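PDB 3TP4: computational Design of Enzyme from Synthetic construct, which is an engineered enzyme design, probably built to activate a serine nucleophile through a catalytic triad on a glycosyl hydrolase family 26 barrel scaffold. Local coordinates for residues T40-L44 and E323-A327; L148-A152 and Y203-K208; V277-F283 and R315-T321. Residue numbers count along the deposited sequence, not the author numbering.

Interaction 1. Residues T40-L44 and E323-A327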
# COMPACT_ATOMS: atom_id res chain seq x y z
N THR A 40 10.36 14.17 -8.81
CA THR A 40 11.58 14.52 -9.53
C THR A 40 11.63 13.90 -10.93
O THR A 40 12.66 13.97 -11.59
CB THR A 40 12.87 14.10 -8.77
OG1 THR A 40 12.85 12.69 -8.50
CG2 THR A 40 13.01 14.87 -7.45
N SER A 41 10.52 13.32 -11.37
CA SER A 41 10.48 12.63 -12.65
C SER A 41 9.51 13.27 -13.64
O SER A 41 9.66 13.12 -14.85
CB SER A 41 10.16 11.14 -12.45
OG SER A 41 8.95 10.96 -11.72
N SER A 42 8.50 13.97 -13.12
CA SER A 42 7.56 14.72 -13.95
C SER A 42 7.41 16.13 -13.38
O SER A 42 7.10 16.28 -12.21
CB SER A 42 6.19 14.05 -13.95
OG SER A 42 6.30 12.68 -14.30
N GLY A 43 7.66 17.15 -14.20
CA GLY A 43 7.54 18.53 -13.76
C GLY A 43 7.15 19.49 -14.87
O GLY A 43 7.48 19.25 -16.04
N LEU A 44 6.46 20.56 -14.53
CA LEU A 44 6.11 21.60 -15.50
C LEU A 44 7.10 22.75 -15.45
O LEU A 44 7.13 23.57 -16.36
CB LEU A 44 4.71 22.16 -15.26
CG LEU A 44 3.59 21.18 -14.89
CD1 LEU A 44 2.25 21.83 -15.19
CD2 LEU A 44 3.74 19.89 -15.65
N GLU A 323 0.72 13.26 -9.54
CA GLU A 323 1.83 13.59 -10.43
C GLU A 323 1.59 14.85 -11.26
O GLU A 323 0.48 15.12 -11.72
CB GLU A 323 2.10 12.39 -11.36
CG GLU A 323 3.41 12.47 -12.14
CD GLU A 323 3.79 11.13 -12.77
OE1 GLU A 323 2.88 10.32 -13.01
OE2 GLU A 323 4.99 10.90 -13.01
N ASN A 324 2.65 15.64 -11.46
CA ASN A 324 2.56 16.81 -12.33
C ASN A 324 2.92 16.46 -13.79
O ASN A 324 4.03 16.71 -14.23
CB ASN A 324 3.47 17.92 -11.80
CG ASN A 324 2.79 18.78 -10.75
OD1 ASN A 324 1.85 18.35 -10.09
ND2 ASN A 324 3.24 20.02 -10.61
N ALA A 325 1.97 15.89 -14.52
CA ALA A 325 2.26 15.37 -15.86
C ALA A 325 2.39 16.49 -16.88
O ALA A 325 3.41 16.59 -17.57
CB ALA A 325 1.19 14.39 -16.29
N ASP A 326 1.37 17.34 -16.99
CA ASP A 326 1.39 18.43 -17.95
C ASP A 326 0.42 19.54 -17.55
O ASP A 326 -0.28 19.43 -16.55
CB ASP A 326 1.06 17.90 -19.35
CG ASP A 326 -0.19 17.05 -19.36
OD1 ASP A 326 -1.21 17.48 -18.78
OD2 ASP A 326 -0.16 15.95 -19.93
N ALA A 327 0.38 20.60 -18.35
CA ALA A 327 -0.44 21.77 -18.05
C ALA A 327 -1.89 21.39 -17.78
O ALA A 327 -2.55 21.95 -16.90
CB ALA A 327 -0.37 22.80 -19.17
O HOH W 1 7.06 8.98 -12.01
O HOH W 2 5.15 15.13 -10.40
O HOH W 3 5.91 16.55 -16.87
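Both segments are irregular loop, running in roughly the same direction with their end-to-end vectors 27° apart. The nearest CA atoms are those of Gly-43 and Asn-324, 5.5 Å apart; Leu-44 CA is 6.2 Å from Asp-326 CA. Each follows a barrel strand, 32-37 for one and 318-321 for the other. Two waters sit between the backbones: water 2 accepts from Asn-324 N at 2.8 Å and lies 2.9 Å from Ser-42 O, while water 3 lies 2.6 Å from Ala-325 O and 3.2 Å from Gly-43 O. Among side chains, Ser-42 OG donates to Glu-323 OE2 at 2.6 Å, and water 1 bridges Ser-41 OG and that same OE2. Farther out, Leu-44 lies across the opposing backbone, with CD2 3.6 Å from Asp-326 CA and 3.5 Å from Asn-324 O. Asn-324 points its CB toward the first loop, but its amide ends are bound to Phe-331 N and Asp-55. Close by is a possible Ser-70, His-37, Glu-320 triad, which the Glu-323 side chain touches. The chemistry implies a mixed join: a polar, water-bridged end centred on Glu-323 OE2, and an apolar end where Leu-44 covers the backbone of 324-327.

Interaction 2. Residues L148-A152 and Y203-K208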
# COMPACT_ATOMS: atom_id res chain seq x y z
N LEU A 148 6.06 -9.66 -9.05
CA LEU A 148 6.64 -9.54 -7.71
C LEU A 148 8.17 -9.71 -7.68
O LEU A 148 8.86 -9.00 -6.95
CB LEU A 148 5.96 -10.51 -6.73
CG LEU A 148 4.46 -10.27 -6.50
CD1 LEU A 148 3.84 -11.31 -5.56
CD2 LEU A 148 4.24 -8.88 -5.96
N ASP A 149 8.68 -10.66 -8.46
CA ASP A 149 10.14 -10.82 -8.58
C ASP A 149 10.82 -9.50 -8.95
O ASP A 149 11.88 -9.16 -8.40
CB ASP A 149 10.49 -11.88 -9.64
CG ASP A 149 10.18 -13.31 -9.19
OD1 ASP A 149 10.13 -13.57 -7.97
OD2 ASP A 149 10.00 -14.18 -10.08
N ASP A 150 10.24 -8.78 -9.90
CA ASP A 150 10.76 -7.49 -10.32
C ASP A 150 10.74 -6.51 -9.15
O ASP A 150 11.67 -5.73 -8.95
CB ASP A 150 9.94 -6.94 -11.48
CG ASP A 150 10.27 -7.62 -12.80
OD1 ASP A 150 11.34 -8.25 -12.89
OD2 ASP A 150 9.45 -7.52 -13.74
N ILE A 151 9.66 -6.55 -8.37
CA ILE A 151 9.56 -5.66 -7.22
C ILE A 151 10.63 -6.01 -6.20
O ILE A 151 11.26 -5.12 -5.61
CB ILE A 151 8.13 -5.71 -6.61
CG1 ILE A 151 7.14 -5.02 -7.56
CG2 ILE A 151 8.10 -5.05 -5.22
CD1 ILE A 151 5.69 -5.20 -7.18
N ALA A 152 10.87 -7.31 -6.01
CA ALA A 152 11.91 -7.74 -5.09
C ALA A 152 13.28 -7.25 -5.59
O ALA A 152 14.15 -6.87 -4.80
CB ALA A 152 11.90 -9.26 -4.94
N TYR A 203 5.09 -13.80 -0.33
CA TYR A 203 6.05 -14.03 -1.41
C TYR A 203 7.25 -13.10 -1.28
O TYR A 203 8.40 -13.55 -1.27
CB TYR A 203 5.40 -13.90 -2.79
CG TYR A 203 6.32 -14.33 -3.92
CD1 TYR A 203 6.53 -15.68 -4.18
CD2 TYR A 203 7.01 -13.40 -4.69
CE1 TYR A 203 7.38 -16.09 -5.19
CE2 TYR A 203 7.87 -13.80 -5.72
CZ TYR A 203 8.05 -15.16 -5.95
OH TYR A 203 8.89 -15.61 -6.95
N LEU A 204 7.00 -11.80 -1.15
CA LEU A 204 8.10 -10.84 -1.02
C LEU A 204 8.94 -11.07 0.23
O LEU A 204 10.17 -11.12 0.16
CB LEU A 204 7.57 -9.40 -1.04
CG LEU A 204 7.03 -8.89 -2.39
CD1 LEU A 204 6.29 -7.59 -2.21
CD2 LEU A 204 8.14 -8.72 -3.46
N ARG A 205 8.29 -11.19 1.39
CA ARG A 205 9.01 -11.29 2.66
C ARG A 205 9.60 -12.68 2.87
O ARG A 205 10.80 -12.83 3.11
CB ARG A 205 8.09 -10.94 3.83
CG ARG A 205 8.71 -11.15 5.22
CD ARG A 205 7.65 -11.09 6.34
NE ARG A 205 6.67 -12.18 6.21
CZ ARG A 205 5.43 -12.16 6.70
NH1 ARG A 205 4.98 -11.11 7.40
NH2 ARG A 205 4.62 -13.20 6.51
N ASP A 206 8.76 -13.71 2.77
CA ASP A 206 9.18 -15.04 3.19
C ASP A 206 9.87 -15.79 2.06
O ASP A 206 10.79 -16.56 2.30
CB ASP A 206 7.98 -15.86 3.66
CG ASP A 206 7.25 -15.21 4.82
OD1 ASP A 206 7.91 -14.63 5.70
OD2 ASP A 206 6.01 -15.29 4.86
N VAL A 207 9.39 -15.59 0.85
CA VAL A 207 9.97 -16.29 -0.29
C VAL A 207 11.19 -15.55 -0.87
O VAL A 207 12.20 -16.17 -1.14
CB VAL A 207 8.92 -16.56 -1.40
CG1 VAL A 207 9.61 -17.14 -2.63
CG2 VAL A 207 7.82 -17.53 -0.89
N LYS A 208 11.10 -14.23 -1.03
CA LYS A 208 12.20 -13.49 -1.65
C LYS A 208 13.18 -12.87 -0.64
O LYS A 208 14.29 -12.49 -1.00
CB LYS A 208 11.67 -12.41 -2.59
CG LYS A 208 10.73 -12.94 -3.66
CD LYS A 208 11.43 -13.95 -4.58
CE LYS A 208 12.52 -13.27 -5.41
NZ LYS A 208 12.95 -14.14 -6.55
O HOH W 4 13.65 -11.14 -7.85
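Leu-204 CD2 is the apolar centre, tucked against the turn of helix 141-157: it lies 4.1 Å from both Ile-151 CG2 and Ala-152 CB, 4.3 Å from Leu-148 CB, and 3.6 Å from Leu-148 O. This is helix-to-helix packing on the outside of a TIM barrel, where helices 141-157 and 190-207 flank strand 168-174 in sequence. Phe-170 of that strand and Phe-213 of the next lie beneath Leu-204 and Ile-151. The short axes pass 10.3 Å apart and cross at -68°; the two segments bury 337 Å² between them. Around the leucine, Leu-148 CB meets Tyr-203 CD2 at 3.7 Å and Ala-152 CB meets Lys-208 CB at 3.9 Å. Lys-208 sits where helix 190-207 widens into a pi-type turn: its N bonds to Tyr-203 O at 2.8 Å, while the bond from Val-207 N to the same oxygen is weak. At the polar edge Asp-149 OD1 collects two partners, a 2.6 Å hydrogen bond from Tyr-203 OH, near the plane of its ring, and a salt bridge from Lys-208 NZ at 3.2 Å. Water 4 sits beside them, donating to Asp-149 O at 2.7 Å and accepting weakly from Lys-208 NZ at 3.3 Å.

Interaction 3. Residues V277-F283 and R315-T321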
# COMPACT_ATOMS: atom_id res chain seq x y z
N VAL A 277 0.44 2.62 12.21
CA VAL A 277 0.52 3.98 11.68
C VAL A 277 -0.64 4.23 10.72
O VAL A 277 -0.99 3.36 9.93
CB VAL A 277 1.84 4.18 10.91
CG1 VAL A 277 1.79 5.46 10.05
CG2 VAL A 277 3.02 4.18 11.87
N SER A 278 -1.25 5.41 10.80
CA SER A 278 -2.22 5.80 9.79
C SER A 278 -1.66 6.98 9.00
O SER A 278 -0.87 7.77 9.53
CB SER A 278 -3.55 6.19 10.42
OG SER A 278 -3.38 7.27 11.33
N ALA A 279 -2.08 7.10 7.74
CA ALA A 279 -1.62 8.20 6.89
C ALA A 279 -2.71 8.57 5.90
O ALA A 279 -3.51 7.72 5.51
CB ALA A 279 -0.35 7.80 6.16
N PHE A 280 -2.75 9.84 5.51
CA PHE A 280 -3.68 10.31 4.48
C PHE A 280 -3.02 10.01 3.11
O PHE A 280 -2.52 10.91 2.43
CB PHE A 280 -3.91 11.82 4.68
CG PHE A 280 -5.03 12.42 3.85
CD1 PHE A 280 -5.75 11.65 2.93
CD2 PHE A 280 -5.34 13.77 3.98
CE1 PHE A 280 -6.77 12.24 2.15
CE2 PHE A 280 -6.36 14.36 3.21
CZ PHE A 280 -7.07 13.60 2.30
N THR A 281 -3.02 8.74 2.73
CA THR A 281 -2.16 8.27 1.64
C THR A 281 -2.31 9.05 0.34
O THR A 281 -1.32 9.29 -0.35
CB THR A 281 -2.30 6.74 1.38
OG1 THR A 281 -3.69 6.36 1.43
CG2 THR A 281 -1.51 5.97 2.42
N ARG A 282 -3.53 9.43 -0.00
CA ARG A 282 -3.73 10.21 -1.21
C ARG A 282 -4.72 11.34 -1.01
O ARG A 282 -5.83 11.13 -0.50
CB ARG A 282 -4.19 9.31 -2.36
CG ARG A 282 -3.15 8.30 -2.80
CD ARG A 282 -3.66 7.52 -4.01
NE ARG A 282 -3.48 8.27 -5.26
CZ ARG A 282 -3.76 7.77 -6.46
NH1 ARG A 282 -4.24 6.54 -6.58
NH2 ARG A 282 -3.56 8.50 -7.55
N PHE A 283 -4.31 12.53 -1.41
CA PHE A 283 -5.18 13.70 -1.36
C PHE A 283 -4.91 14.58 -2.56
O PHE A 283 -3.82 14.56 -3.13
CB PHE A 283 -4.96 14.48 -0.06
CG PHE A 283 -3.88 15.54 -0.14
CD1 PHE A 283 -2.53 15.20 -0.09
CD2 PHE A 283 -4.21 16.88 -0.26
CE1 PHE A 283 -1.54 16.17 -0.15
CE2 PHE A 283 -3.23 17.87 -0.33
CZ PHE A 283 -1.89 17.51 -0.27
N ARG A 315 -3.81 13.10 13.69
CA ARG A 315 -2.91 11.96 13.95
C ARG A 315 -2.67 11.09 12.71
O ARG A 315 -2.89 9.88 12.70
CB ARG A 315 -3.37 11.14 15.17
CG ARG A 315 -3.20 11.92 16.49
CD ARG A 315 -3.66 11.12 17.72
NE ARG A 315 -2.99 9.83 17.77
CZ ARG A 315 -1.68 9.66 17.96
NH1 ARG A 315 -0.89 10.72 18.14
NH2 ARG A 315 -1.16 8.44 17.96
N ASN A 316 -2.17 11.75 11.67
CA ASN A 316 -1.87 11.10 10.41
C ASN A 316 -0.51 11.52 9.85
O ASN A 316 -0.18 12.70 9.82
CB ASN A 316 -3.02 11.35 9.43
CG ASN A 316 -4.18 10.42 9.68
OD1 ASN A 316 -4.05 9.22 9.49
ND2 ASN A 316 -5.30 10.96 10.16
N ALA A 317 0.27 10.53 9.43
CA ALA A 317 1.71 10.71 9.24
C ALA A 317 2.13 11.46 7.99
O ALA A 317 3.12 12.19 8.01
CB ALA A 317 2.40 9.36 9.29
N TYR A 318 1.41 11.25 6.89
CA TYR A 318 1.72 11.93 5.64
C TYR A 318 0.50 12.08 4.75
O TYR A 318 -0.56 11.49 5.01
CB TYR A 318 2.88 11.24 4.89
CG TYR A 318 2.65 9.79 4.48
CD1 TYR A 318 3.05 8.74 5.31
CD2 TYR A 318 2.07 9.46 3.25
CE1 TYR A 318 2.87 7.41 4.95
CE2 TYR A 318 1.88 8.11 2.87
CZ TYR A 318 2.29 7.10 3.72
OH TYR A 318 2.10 5.77 3.38
N MSE A 319 0.63 12.90 3.71
CA MSE A 319 -0.43 13.09 2.73
C MSE A 319 0.22 13.39 1.38
O MSE A 319 0.94 14.37 1.23
CB MSE A 319 -1.33 14.25 3.15
CG MSE A 319 -0.60 15.56 3.30
SE MSE A 319 -1.71 16.86 4.26
CE MSE A 319 -3.19 17.03 2.99
N GLU A 320 -0.03 12.52 0.40
CA GLU A 320 0.63 12.59 -0.89
C GLU A 320 -0.36 13.01 -1.97
O GLU A 320 -1.48 12.49 -2.03
CB GLU A 320 1.24 11.22 -1.25
CG GLU A 320 2.02 11.25 -2.56
CD GLU A 320 2.31 9.85 -3.11
OE1 GLU A 320 2.40 8.89 -2.32
OE2 GLU A 320 2.47 9.73 -4.34
N THR A 321 0.03 13.96 -2.82
CA THR A 321 -0.83 14.37 -3.93
C THR A 321 -0.22 13.94 -5.27
O THR A 321 0.91 13.45 -5.32
CB THR A 321 -1.14 15.89 -3.92
OG1 THR A 321 -2.35 16.15 -4.64
CG2 THR A 321 0.00 16.68 -4.56
O HOH W 5 0.82 7.59 -0.69
O HOH W 6 -2.25 11.25 -4.57
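Val-277 starts the contact, its CG1 4.0 Å from Ala-317 CB. Ser-278 then grips the other segment twice: its O accepts from Ala-317 N at 3.0 Å, and its OG donates to Asn-316 OD1 at 2.8 Å. Ala-279 places its CB over the face of the Tyr-318 ring, a CH-pi contact 3.5 Å from the centroid. Phe-280, centre of an inverse gamma turn in which Thr-281 N bonds weakly to Ala-279 O, gives a weak, bent bond from its N to Tyr-318 O (2.8 Å), and its O receives a CA-H...O contact from Met-319 CA at 3.0 Å. The two runs, 39° apart, lie side by side as the last two strands of the eight-stranded TIM barrel, with an interruption between 277-278 and 282-285 that disturbs regular parallel pairing. Beyond the turn, Thr-281 O and Glu-320 OE1 share water 5, at 2.8 Å and 2.6 Å. The other carboxylate oxygen of Glu-320 bonds His-37, consistent with a designed charge relay that would include Ser-70. Arg-282 NE donates to water 6 at 3.3 Å, and the water donates to Glu-320 O; Arg-282 CA approaches that oxygen at 3.3 Å. Phe-283 N makes a well-directed hydrogen bond to Glu-320 O at 2.9 Å. The Phe-283 ring is sandwiched between CE of selenomethionine Met-319, 3.3 Å from the centroid in a CH-pi contact, with SE at 4.6 Å as a Met-aromatic contact, and Thr-321 CB on the opposite face, 4.2 Å from the centroid. Phe-283 O accepts from Thr-321 OG1 at 2.6 Å.

From the N terminus, the loop after strand 32-37 opens interaction 1, which closes far along the chain at 323-327 and so encloses the other two. Inside it, interaction 2 opens on helix 141-157 and closes at the end of helix 190-207, and interaction 3 follows in series, joining 277-283 to 315-321. None cross. Segment 315-321 runs almost directly into 323-327, so interactions 1 and 3 adjoin in sequence, with centres 21 Å apart. Interactions 2 and 3 lie on opposite sides of the chain's centre. Together they tie outer helices to each other, pair the last barrel strands, and link the loops after the first and last strands.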